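Local structure of TRAP dicarboxylate transporter-DctP subunit (Rhodobacter sphaeroides, 4PE3) at residues P44-E47 / L48-F52; A115-D118 / P119-I123; L138-Y142 / G143-I147; F217-N220 / Q221-M225; Q271-Q274 / I275-H279. The protein probably binds a small solute, perhaps a dicarboxylate or related acid, in the periplasm and delivers it to a TRAP membrane transporter. One frame throughout, in Å; residues are numbered along the deposited sequence.

Contact 1: residues P44-E47 / L48-F52; sequences PNFE and LQHVF
Phe46 holds its ring out from the helix, CG anti to the backbone N (chi1 -176°), while His50 sets CG beside its own N (chi1 -72°), and the two rings meet one turn apart. Both stand on the first turns of helix 44-59, the connection of a beta-alpha-beta unit between strands 32-37 and 65-69. The rings form an offset edge-to-face pair: the edge of Phe46 is directed at the face of His50, with planes at 73° and Phe46 CE2 4.0 Å from His50 CE1. Glu47 reaches the same imidazole by another route. Its chain bends at chi2 and runs alongside His50, pointing the same way, and His50 NE2 donates to Glu47 OE2 over 3.3 Å, with NE2 above the carboxylate plane. The other oxygen, Glu47 OE1, lies at the imidazole edge, 3.3 Å from His50 CD2. The carboxylate would probably favour a protonated imidazole. An alanine here would remove both the ring and its N-H, and is likely to leave the Glu47 carboxylate without its hydrogen-bond donor and the edge of Phe46 without a face to meet. On the inner side Gln49, extended beyond CG, crosses Phe46 at about a right angle, and its OE1 is held by Ser37. Asn45 OD1 takes a hydrogen bond from Gln274 of helix 257-291. In the backbone the bond from Leu48 N to Pro44 O spans 3.1 Å, and His50 N bonds more closely to Glu47 O than, weakly, to Phe46 O; Leu48 CG lies 3.5 Å from Pro44 O.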
# COMPACT_ATOMS: atom_id res chain seq x y z
N PRO A 44 11.25 5.16 -8.99
CA PRO A 44 12.12 4.28 -8.22
C PRO A 44 11.48 2.91 -7.97
O PRO A 44 12.18 1.90 -7.80
CB PRO A 44 12.36 5.05 -6.91
CG PRO A 44 11.23 6.03 -6.85
CD PRO A 44 10.91 6.39 -8.27
N ASN A 45 10.16 2.86 -7.94
CA ASN A 45 9.48 1.60 -7.73
C ASN A 45 9.50 0.77 -9.02
O ASN A 45 9.64 -0.44 -8.96
CB ASN A 45 8.07 1.84 -7.18
CG ASN A 45 8.11 2.36 -5.76
OD1 ASN A 45 8.80 1.81 -4.91
ND2 ASN A 45 7.40 3.44 -5.51
N PHE A 46 9.36 1.42 -10.17
CA PHE A 46 9.58 0.73 -11.43
C PHE A 46 10.95 0.07 -11.44
O PHE A 46 11.12 -1.09 -11.79
CB PHE A 46 9.46 1.67 -12.62
CG PHE A 46 9.59 0.96 -13.92
CD1 PHE A 46 8.50 0.29 -14.47
CD2 PHE A 46 10.80 0.93 -14.59
CE1 PHE A 46 8.62 -0.40 -15.66
CE2 PHE A 46 10.93 0.25 -15.79
CZ PHE A 46 9.83 -0.42 -16.32
N GLU A 47 11.97 0.84 -11.08
CA GLU A 47 13.32 0.27 -11.04
C GLU A 47 13.46 -0.94 -10.11
O GLU A 47 14.13 -1.93 -10.45
CB GLU A 47 14.34 1.34 -10.68
CG GLU A 47 14.60 2.31 -11.81
CD GLU A 47 15.16 1.59 -13.00
OE1 GLU A 47 16.16 0.85 -12.84
OE2 GLU A 47 14.58 1.71 -14.06
N LEU A 48 12.82 -0.86 -8.96
CA LEU A 48 12.85 -1.98 -8.02
C LEU A 48 12.14 -3.20 -8.60
O LEU A 48 12.51 -4.35 -8.28
CB LEU A 48 12.24 -1.57 -6.67
CG LEU A 48 13.15 -0.73 -5.75
CD1 LEU A 48 12.36 0.02 -4.65
CD2 LEU A 48 14.20 -1.59 -5.13
N GLN A 49 11.14 -2.97 -9.44
CA GLN A 49 10.42 -4.08 -10.05
C GLN A 49 11.29 -4.90 -11.00
O GLN A 49 10.98 -6.06 -11.28
CB GLN A 49 9.16 -3.55 -10.74
CG GLN A 49 8.12 -3.09 -9.75
CD GLN A 49 7.06 -2.22 -10.35
OE1 GLN A 49 6.94 -2.12 -11.57
NE2 GLN A 49 6.30 -1.54 -9.51
N HIS A 50 12.40 -4.33 -11.48
CA HIS A 50 13.33 -5.12 -12.28
C HIS A 50 13.81 -6.35 -11.47
O HIS A 50 14.20 -7.36 -12.05
CB HIS A 50 14.60 -4.37 -12.66
CG HIS A 50 14.44 -3.30 -13.70
ND1 HIS A 50 13.91 -3.50 -14.96
CD2 HIS A 50 14.88 -2.02 -13.68
CE1 HIS A 50 14.00 -2.38 -15.66
NE2 HIS A 50 14.57 -1.46 -14.89
N VAL A 51 13.84 -6.24 -10.15
CA VAL A 51 14.27 -7.37 -9.31
C VAL A 51 13.40 -8.60 -9.55
O VAL A 51 13.90 -9.71 -9.60
CB VAL A 51 14.34 -6.99 -7.82
CG1 VAL A 51 14.71 -8.18 -6.95
CG2 VAL A 51 15.34 -5.87 -7.62
N PHE A 52 12.10 -8.39 -9.71
CA PHE A 52 11.21 -9.51 -9.99
C PHE A 52 11.60 -10.18 -11.29
O PHE A 52 11.83 -11.40 -11.33
CB PHE A 52 9.76 -9.06 -10.05
CG PHE A 52 8.79 -10.13 -10.48
CD1 PHE A 52 8.68 -11.32 -9.77
CD2 PHE A 52 7.99 -9.93 -11.59
CE1 PHE A 52 7.77 -12.31 -10.17
CE2 PHE A 52 7.07 -10.91 -11.98
CZ PHE A 52 6.97 -12.08 -11.28

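Contact 2: residues A115-D118 / P119-I123; sequences AWAD and PAQMI
Trp116 and Met122, a selenomethionine, make the close-packed half of this turn into helix 119-128. Met122 CB sits over one face of the indole as a CH-pi contact, 3.6 Å from the centroid of the five-membered ring and only 8° off its normal, and CG follows at 3.5 Å from Trp116 NE1. With CG anti to the backbone N (chi1 -175°), the Met122 chain crosses the indole at about a right angle before bending off toward SE. Ala115 CB presses on the opposite face, over the ring centre, which leaves the indole held between two aliphatic groups. Gln121 runs antiparallel to the indole, its CB 3.6 Å from Trp116 CE3. Extended beyond CG, it carries OE1 back to the loop, where Ala117 N donates a nearly straight bond of 2.8 Å (166°), arriving from above the amide plane. Leu333, Tyr336 and Leu337 of helix 324-339 also pack on Trp116. The other side of the turn is more open: Asp118 and Pro119 are partly exposed and Ala120 is exposed. There the contact is carried mainly by polar groups. Asp118 OD2 accepts from Ala120 N at 2.9 Å on the anti side, tilted out of the carboxylate plane, and Asp118 O takes the N-H of Gln121 at 3.0 Å. The carboxylate thereby answers a backbone N-H at the start of the helix, where the helix dipole would probably favour its negative charge. An aspartate in this position, followed by proline in the first turn, is a classic helix N-cap.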
# COMPACT_ATOMS: atom_id res chain seq x y z
N ALA A 115 -4.99 -0.06 9.45
CA ALA A 115 -4.70 -1.42 9.88
C ALA A 115 -3.24 -1.69 10.23
O ALA A 115 -2.96 -2.53 11.07
CB ALA A 115 -5.13 -2.40 8.80
N TRP A 116 -2.32 -1.00 9.56
CA TRP A 116 -0.92 -1.42 9.57
C TRP A 116 0.03 -0.37 10.16
O TRP A 116 -0.15 0.83 9.98
CB TRP A 116 -0.44 -1.74 8.14
CG TRP A 116 -1.37 -2.62 7.36
CD1 TRP A 116 -1.92 -2.35 6.14
CD2 TRP A 116 -1.87 -3.90 7.74
NE1 TRP A 116 -2.73 -3.37 5.75
CE2 TRP A 116 -2.70 -4.35 6.70
CE3 TRP A 116 -1.68 -4.72 8.85
CZ2 TRP A 116 -3.36 -5.56 6.75
CZ3 TRP A 116 -2.34 -5.95 8.89
CH2 TRP A 116 -3.16 -6.36 7.84
N ALA A 117 1.04 -0.88 10.87
CA ALA A 117 2.11 -0.06 11.45
C ALA A 117 3.46 -0.39 10.83
O ALA A 117 4.47 0.25 11.14
CB ALA A 117 2.16 -0.27 12.95
N ASP A 118 3.48 -1.38 9.94
CA ASP A 118 4.71 -1.80 9.29
C ASP A 118 4.36 -2.70 8.12
O ASP A 118 3.40 -3.49 8.22
CB ASP A 118 5.60 -2.59 10.22
CG ASP A 118 6.97 -2.80 9.64
OD1 ASP A 118 7.80 -1.87 9.70
OD2 ASP A 118 7.20 -3.87 9.04
N PRO A 119 5.15 -2.66 7.02
CA PRO A 119 4.80 -3.54 5.90
C PRO A 119 4.78 -5.02 6.28
O PRO A 119 4.02 -5.78 5.69
CB PRO A 119 5.89 -3.25 4.87
CG PRO A 119 6.29 -1.84 5.13
CD PRO A 119 6.13 -1.63 6.61
N ALA A 120 5.59 -5.45 7.24
CA ALA A 120 5.62 -6.86 7.62
C ALA A 120 4.24 -7.35 8.07
O ALA A 120 3.89 -8.51 7.87
CB ALA A 120 6.65 -7.11 8.70
N GLN A 121 3.47 -6.47 8.70
CA GLN A 121 2.14 -6.86 9.17
C GLN A 121 1.22 -7.17 8.00
O GLN A 121 0.55 -8.21 7.98
CB GLN A 121 1.52 -5.78 10.04
CG GLN A 121 2.25 -5.52 11.35
CD GLN A 121 1.64 -4.39 12.14
OE1 GLN A 121 0.92 -3.54 11.62
NE2 GLN A 121 1.92 -4.38 13.43
N MSE A 122 1.18 -6.29 7.01
CA MSE A 122 0.35 -6.51 5.83
C MSE A 122 0.79 -7.74 5.03
O MSE A 122 -0.03 -8.54 4.56
CB MSE A 122 0.35 -5.25 4.97
CG MSE A 122 -0.58 -5.33 3.76
SE MSE A 122 0.24 -6.13 2.21
CE MSE A 122 1.27 -4.65 1.57
N ILE A 123 2.10 -7.90 4.90
CA ILE A 123 2.65 -9.05 4.18
C ILE A 123 2.28 -10.36 4.89
O ILE A 123 1.93 -11.34 4.25
CB ILE A 123 4.17 -8.89 4.01
CG1 ILE A 123 4.48 -7.89 2.89
CG2 ILE A 123 4.82 -10.21 3.69
CD1 ILE A 123 5.78 -7.15 3.05

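Contact 3: residues L138-Y142 / G143-I147; sequences LINPY and GLQFI
Gly143, Leu144 and Gln145 in turn pick up the groups presented where helix 131-139 gives way to a 3-10 turn. Gly143, at positive phi, gives its N-H to Asn140 O over 2.9 Å; any side chain here would collide with the carbonyl of Tyr142. Leu144 N reaches back to Ile139 O at 3.1 Å, completing a Schellman motif. That carbonyl also accepts from Tyr142 N, the two donors coming from opposite faces of its plane. Leu144 CB meets Ile139 CD1 at 3.7 Å, the side chains crossing at about a right angle, while Leu144 O accepts a hydrogen bond from Asn140 ND2 over 2.7 Å, lying in the plane of both the carbonyl and the amide. Gln145 bends at chi2 to run beside Asn140; its OE1 receives a weak bond from Asn140 ND2 and a stronger one from Lys249 NZ. At Phe146, CB touches Ile139 CD1, also 3.7 Å away. Ile139 puts CG1 between its own N and carbonyl carbon (chi1 75°), which aims CD1 along the start of strand 144-150. An alanine in place of Asn140 would remove the amide and would probably leave Leu144 O without this short in-plane donor. The chemistry thus divides: amide and carbonyl groups join the helix end to the edge strand, and aliphatic carbons seal the joint on the buried side.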
# COMPACT_ATOMS: atom_id res chain seq x y z
N LEU A 138 -10.90 -12.76 -5.47
CA LEU A 138 -11.26 -11.54 -6.16
C LEU A 138 -10.86 -11.56 -7.62
O LEU A 138 -11.60 -11.04 -8.45
CB LEU A 138 -10.60 -10.33 -5.48
CG LEU A 138 -11.27 -9.89 -4.18
CD1 LEU A 138 -10.44 -8.85 -3.47
CD2 LEU A 138 -12.65 -9.34 -4.47
N ILE A 139 -9.71 -12.12 -7.94
CA ILE A 139 -9.19 -11.96 -9.29
C ILE A 139 -9.20 -13.20 -10.18
O ILE A 139 -9.13 -13.06 -11.40
CB ILE A 139 -7.81 -11.25 -9.34
CG1 ILE A 139 -6.65 -12.15 -8.91
CG2 ILE A 139 -7.85 -10.00 -8.47
CD1 ILE A 139 -5.27 -11.50 -9.04
N ASN A 140 -9.38 -14.40 -9.62
CA ASN A 140 -9.62 -15.58 -10.46
C ASN A 140 -10.84 -15.37 -11.36
O ASN A 140 -10.83 -15.79 -12.51
CB ASN A 140 -9.81 -16.85 -9.63
CG ASN A 140 -8.55 -17.34 -8.93
OD1 ASN A 140 -8.63 -18.24 -8.09
ND2 ASN A 140 -7.38 -16.76 -9.24
N PRO A 141 -11.89 -14.72 -10.86
CA PRO A 141 -13.05 -14.48 -11.74
C PRO A 141 -12.75 -13.58 -12.94
O PRO A 141 -13.57 -13.52 -13.88
CB PRO A 141 -14.07 -13.82 -10.80
CG PRO A 141 -13.74 -14.37 -9.46
CD PRO A 141 -12.23 -14.42 -9.45
N TYR A 142 -11.60 -12.93 -12.93
CA TYR A 142 -11.13 -12.12 -14.05
C TYR A 142 -10.06 -12.82 -14.86
O TYR A 142 -9.51 -12.22 -15.79
CB TYR A 142 -10.63 -10.78 -13.53
CG TYR A 142 -11.77 -9.98 -12.97
CD1 TYR A 142 -12.81 -9.58 -13.79
CD2 TYR A 142 -11.83 -9.68 -11.64
CE1 TYR A 142 -13.86 -8.87 -13.29
CE2 TYR A 142 -12.88 -8.97 -11.12
CZ TYR A 142 -13.89 -8.56 -11.95
OH TYR A 142 -14.94 -7.85 -11.42
N GLY A 143 -9.76 -14.08 -14.56
CA GLY A 143 -8.76 -14.83 -15.30
C GLY A 143 -7.33 -14.59 -14.85
O GLY A 143 -6.40 -14.89 -15.62
N LEU A 144 -7.16 -14.06 -13.64
CA LEU A 144 -5.84 -13.77 -13.08
C LEU A 144 -5.51 -14.67 -11.90
O LEU A 144 -6.41 -15.09 -11.15
CB LEU A 144 -5.75 -12.32 -12.61
CG LEU A 144 -5.46 -11.24 -13.63
CD1 LEU A 144 -6.43 -11.19 -14.76
CD2 LEU A 144 -5.43 -9.89 -12.91
N GLN A 145 -4.24 -15.00 -11.74
CA GLN A 145 -3.71 -15.62 -10.55
C GLN A 145 -2.90 -14.58 -9.80
O GLN A 145 -2.04 -13.92 -10.39
CB GLN A 145 -2.80 -16.78 -10.92
CG GLN A 145 -2.28 -17.49 -9.70
CD GLN A 145 -3.37 -18.26 -8.98
OE1 GLN A 145 -4.49 -18.46 -9.50
NE2 GLN A 145 -3.07 -18.70 -7.76
N PHE A 146 -3.17 -14.40 -8.51
CA PHE A 146 -2.39 -13.52 -7.62
C PHE A 146 -1.13 -14.27 -7.21
O PHE A 146 -1.21 -15.35 -6.65
CB PHE A 146 -3.22 -13.13 -6.39
CG PHE A 146 -2.47 -12.34 -5.37
CD1 PHE A 146 -2.16 -11.02 -5.59
CD2 PHE A 146 -2.07 -12.92 -4.17
CE1 PHE A 146 -1.48 -10.28 -4.64
CE2 PHE A 146 -1.39 -12.17 -3.21
CZ PHE A 146 -1.09 -10.87 -3.46
N ILE A 147 0.03 -13.74 -7.57
CA ILE A 147 1.31 -14.37 -7.22
C ILE A 147 1.79 -13.91 -5.84
O ILE A 147 2.08 -14.74 -4.98
CB ILE A 147 2.39 -14.07 -8.27
CG1 ILE A 147 1.96 -14.63 -9.62
CG2 ILE A 147 3.74 -14.67 -7.85
CD1 ILE A 147 2.73 -14.06 -10.79

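Contact 4: residues F217-N220 / Q221-M225; sequences FSVN and QDTGM. With ZN (zinc ion), chain H.
Phe217 and Gln221 supply the flat-group contact: the side chains run alongside each other, pointing the same way, with ring and amide planes only 12° apart and Phe217 CE1 3.7 Å from Gln221 OE1. Gln221 is bent at chi2 (65°), which brings OE1 to CE1 and CZ of the ring, and Asn226 ND2 holds the same OE1. Among the hydrogen bonds, Val219 O has two donors from one residue. Thr223 N approaches at 3.0 Å and, in the conformer given, Thr223 OG1 at 2.8 Å, from opposite faces of the carbonyl plane. Gln221 N bonds to Phe217 O at 2.8 Å, and Asp222 N to Ser218 O at 3.1 Å. The metal contact belongs to Asp222, whose OD2 binds a zinc ion at 2.0 Å, with one further ligand from outside the turn. Last comes the reversal, in which Gly224 has positive phi, Gly224 N bonds to Gln221 O, and Met225 N, in a selenomethionine, makes a weak bond to Asn220 O. These bonds back into the last turn form a Schellman motif, with Gly224 both ending helix 217-223 and standing at the N-cap of helix 225-228.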
# COMPACT_ATOMS: atom_id res chain seq x y z
N PHE A 217 8.12 8.75 4.49
CA PHE A 217 8.94 9.74 5.20
C PHE A 217 10.03 10.36 4.33
O PHE A 217 10.27 11.58 4.40
CB PHE A 217 9.55 9.16 6.48
CG PHE A 217 10.07 10.23 7.44
CD1 PHE A 217 11.33 10.79 7.26
CD2 PHE A 217 9.28 10.69 8.46
CE1 PHE A 217 11.80 11.77 8.13
CE2 PHE A 217 9.74 11.68 9.34
CZ PHE A 217 10.99 12.21 9.17
N SER A 218 10.69 9.54 3.54
CA SER A 218 11.80 10.06 2.74
C SER A 218 11.34 11.15 1.76
O SER A 218 12.06 12.12 1.54
CB SER A 218 12.53 8.94 2.01
OG SER A 218 11.62 8.23 1.19
N VAL A 219 10.17 10.99 1.17
CA VAL A 219 9.58 11.99 0.31
C VAL A 219 9.12 13.18 1.11
O VAL A 219 9.38 14.32 0.72
CB VAL A 219 8.41 11.39 -0.51
CG1 VAL A 219 7.62 12.45 -1.25
CG2 VAL A 219 8.93 10.33 -1.49
N ASN A 220 8.44 12.93 2.23
CA ASN A 220 7.94 14.04 3.05
C ASN A 220 9.10 14.93 3.47
O ASN A 220 8.98 16.19 3.45
CB ASN A 220 7.21 13.51 4.28
CG ASN A 220 5.97 12.74 3.96
OD1 ASN A 220 5.52 12.68 2.83
ND2 ASN A 220 5.40 12.10 5.00
N GLN A 221 10.19 14.30 3.84
CA GLN A 221 11.40 14.99 4.29
C GLN A 221 12.04 15.78 3.15
O GLN A 221 12.35 16.97 3.29
CB GLN A 221 12.41 14.01 4.87
CG GLN A 221 13.66 14.70 5.49
CD GLN A 221 13.35 15.56 6.71
OE1 GLN A 221 12.39 15.33 7.42
NE2 GLN A 221 14.20 16.57 6.95
N ASP A 222 12.21 15.14 2.01
CA ASP A 222 12.84 15.79 0.85
C ASP A 222 12.04 16.99 0.37
O ASP A 222 12.62 17.94 -0.18
CB ASP A 222 12.95 14.82 -0.32
CG ASP A 222 14.20 14.00 -0.31
OD1 ASP A 222 15.08 14.15 0.56
OD2 ASP A 222 14.32 13.16 -1.23
N THR A 223 10.73 16.94 0.55
CA THR A 223 9.83 17.95 0.05
C THR A 223 9.84 19.20 0.96
O THR A 223 9.40 20.28 0.56
CB THR A 223 8.43 17.34 -0.17
OG1 THR A 223 8.52 16.28 -1.15
CG2 THR A 223 7.45 18.36 -0.67
N GLY A 224 10.42 19.07 2.15
CA GLY A 224 10.42 20.14 3.13
C GLY A 224 9.21 20.15 4.06
O GLY A 224 9.10 21.03 4.92
N MSE A 225 8.30 19.20 3.89
CA MSE A 225 7.11 19.09 4.73
C MSE A 225 7.45 19.11 6.23
O MSE A 225 6.84 19.85 7.01
CB MSE A 225 6.37 17.78 4.45
CG MSE A 225 5.79 17.63 3.08
SE MSE A 225 4.63 19.12 2.62
CE MSE A 225 4.14 18.54 0.85
ZN ZN H . 16.10 12.34 -1.58

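Contact 5: residues Q271-Q274 / I275-H279; sequences QQTQ and IDTLH. With ZN (zinc ion), chain J.
Thr277 makes the closest side-chain approach of this helical turn, its OG1 donating a hydrogen bond to Thr273 O at 2.8 Å. Thr277 N donates to the same oxygen from the opposite face of the carbonyl plane, which puts two bonds on one acceptor. On the exposed side, water 1 joins Asp276 OD1 at 2.7 Å to Gln272 OE1 at 2.8 Å, donating to both. Gln272 is in turn steadied by its neighbour: NE2 donates 2.8 Å to Gln271 OE1, on a lone pair and within the plane of either amide. The apolar contacts occupy other faces, with Ile275 CD1 3.7 Å from Gln271 CG and Leu278 CD1 3.8 Å from Gln274 CG, each pair running side by side. All this belongs to helix 257-291, the long helix of the solute-binding protein, whose regular backbone bonds include Leu278 N to Gln274 O. Beyond the turn, Gln274 packs on Leu48 of helix 44-59, and Gln271 NE2 reaches Val149 O and Glu127. Further along the exposed side, His279 holds CG anti to its backbone N (chi1 -168°) and binds a zinc ion through ND1 at 2.0 Å. Water 2 is a second ligand of this zinc and also donates to Asp276 OD1, making the aspartate a second-shell partner of the metal.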
# COMPACT_ATOMS: atom_id res chain seq x y z
N GLN A 271 9.72 -8.34 -3.36
CA GLN A 271 8.97 -7.73 -2.27
C GLN A 271 9.91 -7.29 -1.15
O GLN A 271 9.82 -6.15 -0.67
CB GLN A 271 7.94 -8.74 -1.77
CG GLN A 271 7.24 -8.37 -0.48
CD GLN A 271 6.77 -9.59 0.25
OE1 GLN A 271 7.42 -10.03 1.18
NE2 GLN A 271 5.68 -10.18 -0.21
N GLN A 272 10.79 -8.18 -0.73
CA GLN A 272 11.68 -7.89 0.39
C GLN A 272 12.72 -6.82 0.06
O GLN A 272 13.05 -5.97 0.88
CB GLN A 272 12.34 -9.18 0.87
CG GLN A 272 11.36 -10.13 1.55
CD GLN A 272 10.85 -9.56 2.86
OE1 GLN A 272 11.64 -9.24 3.74
NE2 GLN A 272 9.53 -9.38 2.97
N THR A 273 13.24 -6.86 -1.16
CA THR A 273 14.22 -5.87 -1.60
C THR A 273 13.57 -4.49 -1.61
O THR A 273 14.19 -3.50 -1.20
CB THR A 273 14.77 -6.20 -3.00
OG1 THR A 273 15.38 -7.49 -2.95
CG2 THR A 273 15.77 -5.15 -3.47
N GLN A 274 12.34 -4.42 -2.10
CA GLN A 274 11.60 -3.17 -2.12
C GLN A 274 11.35 -2.65 -0.70
O GLN A 274 11.64 -1.50 -0.40
CB GLN A 274 10.28 -3.32 -2.88
CG GLN A 274 9.40 -2.08 -2.86
CD GLN A 274 8.32 -2.12 -3.91
OE1 GLN A 274 7.58 -3.08 -3.99
NE2 GLN A 274 8.22 -1.06 -4.71
N ILE A 275 10.84 -3.50 0.19
CA ILE A 275 10.57 -3.05 1.54
C ILE A 275 11.84 -2.58 2.24
O ILE A 275 11.83 -1.57 2.92
CB ILE A 275 9.81 -4.13 2.32
CG1 ILE A 275 8.36 -4.10 1.85
CG2 ILE A 275 9.93 -3.90 3.83
CD1 ILE A 275 7.77 -5.42 1.74
N ASP A 276 12.93 -3.31 2.06
CA ASP A 276 14.17 -2.95 2.74
C ASP A 276 14.75 -1.66 2.15
O ASP A 276 15.28 -0.81 2.88
CB ASP A 276 15.18 -4.11 2.67
CG ASP A 276 14.73 -5.33 3.46
OD1 ASP A 276 13.78 -5.22 4.27
OD2 ASP A 276 15.35 -6.41 3.28
N THR A 277 14.62 -1.46 0.85
CA THR A 277 15.11 -0.25 0.22
C THR A 277 14.32 0.97 0.71
O THR A 277 14.88 2.01 1.06
CB THR A 277 15.02 -0.34 -1.32
OG1 THR A 277 15.89 -1.39 -1.77
CG2 THR A 277 15.43 0.94 -2.01
N LEU A 278 13.01 0.84 0.77
CA LEU A 278 12.14 1.89 1.30
C LEU A 278 12.50 2.20 2.75
O LEU A 278 12.53 3.35 3.15
CB LEU A 278 10.67 1.45 1.21
CG LEU A 278 10.06 1.34 -0.19
CD1 LEU A 278 8.78 0.57 -0.18
CD2 LEU A 278 9.81 2.73 -0.76
N HIS A 279 12.71 1.16 3.53
CA HIS A 279 13.04 1.33 4.94
C HIS A 279 14.31 2.14 5.08
O HIS A 279 14.37 3.10 5.84
CB HIS A 279 13.19 -0.02 5.60
CG HIS A 279 13.24 0.05 7.09
ND1 HIS A 279 13.78 -0.97 7.85
CD2 HIS A 279 12.82 0.99 7.96
CE1 HIS A 279 13.68 -0.65 9.13
NE2 HIS A 279 13.09 0.53 9.22
ZN ZN J . 14.62 -2.71 7.27
O HOH W 1 12.28 -7.10 5.42
O HOH W 2 13.07 -3.51 6.21

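In the fold
From the N terminus, contact 1 opens helix 44-59, contact 2 turns a loop into helix 119-128, contact 3 ends helix 131-139 and enters edge strand 144-150, contact 4 closes helix 217-223, and contact 5 lies within helix 257-291. Each is local and they follow in series; none nests in or crosses another. Contact 5 is the common neighbour: Asn45 and Leu48 of contact 1 meet Gln274 and Thr277, while Pro119 of contact 2 packs on Ile275. The long helix thus ties helices 44-59 and 119-128 together. Contacts 3 and 4 lie on opposite sides of the chain's centre, their centres about 36 Å apart.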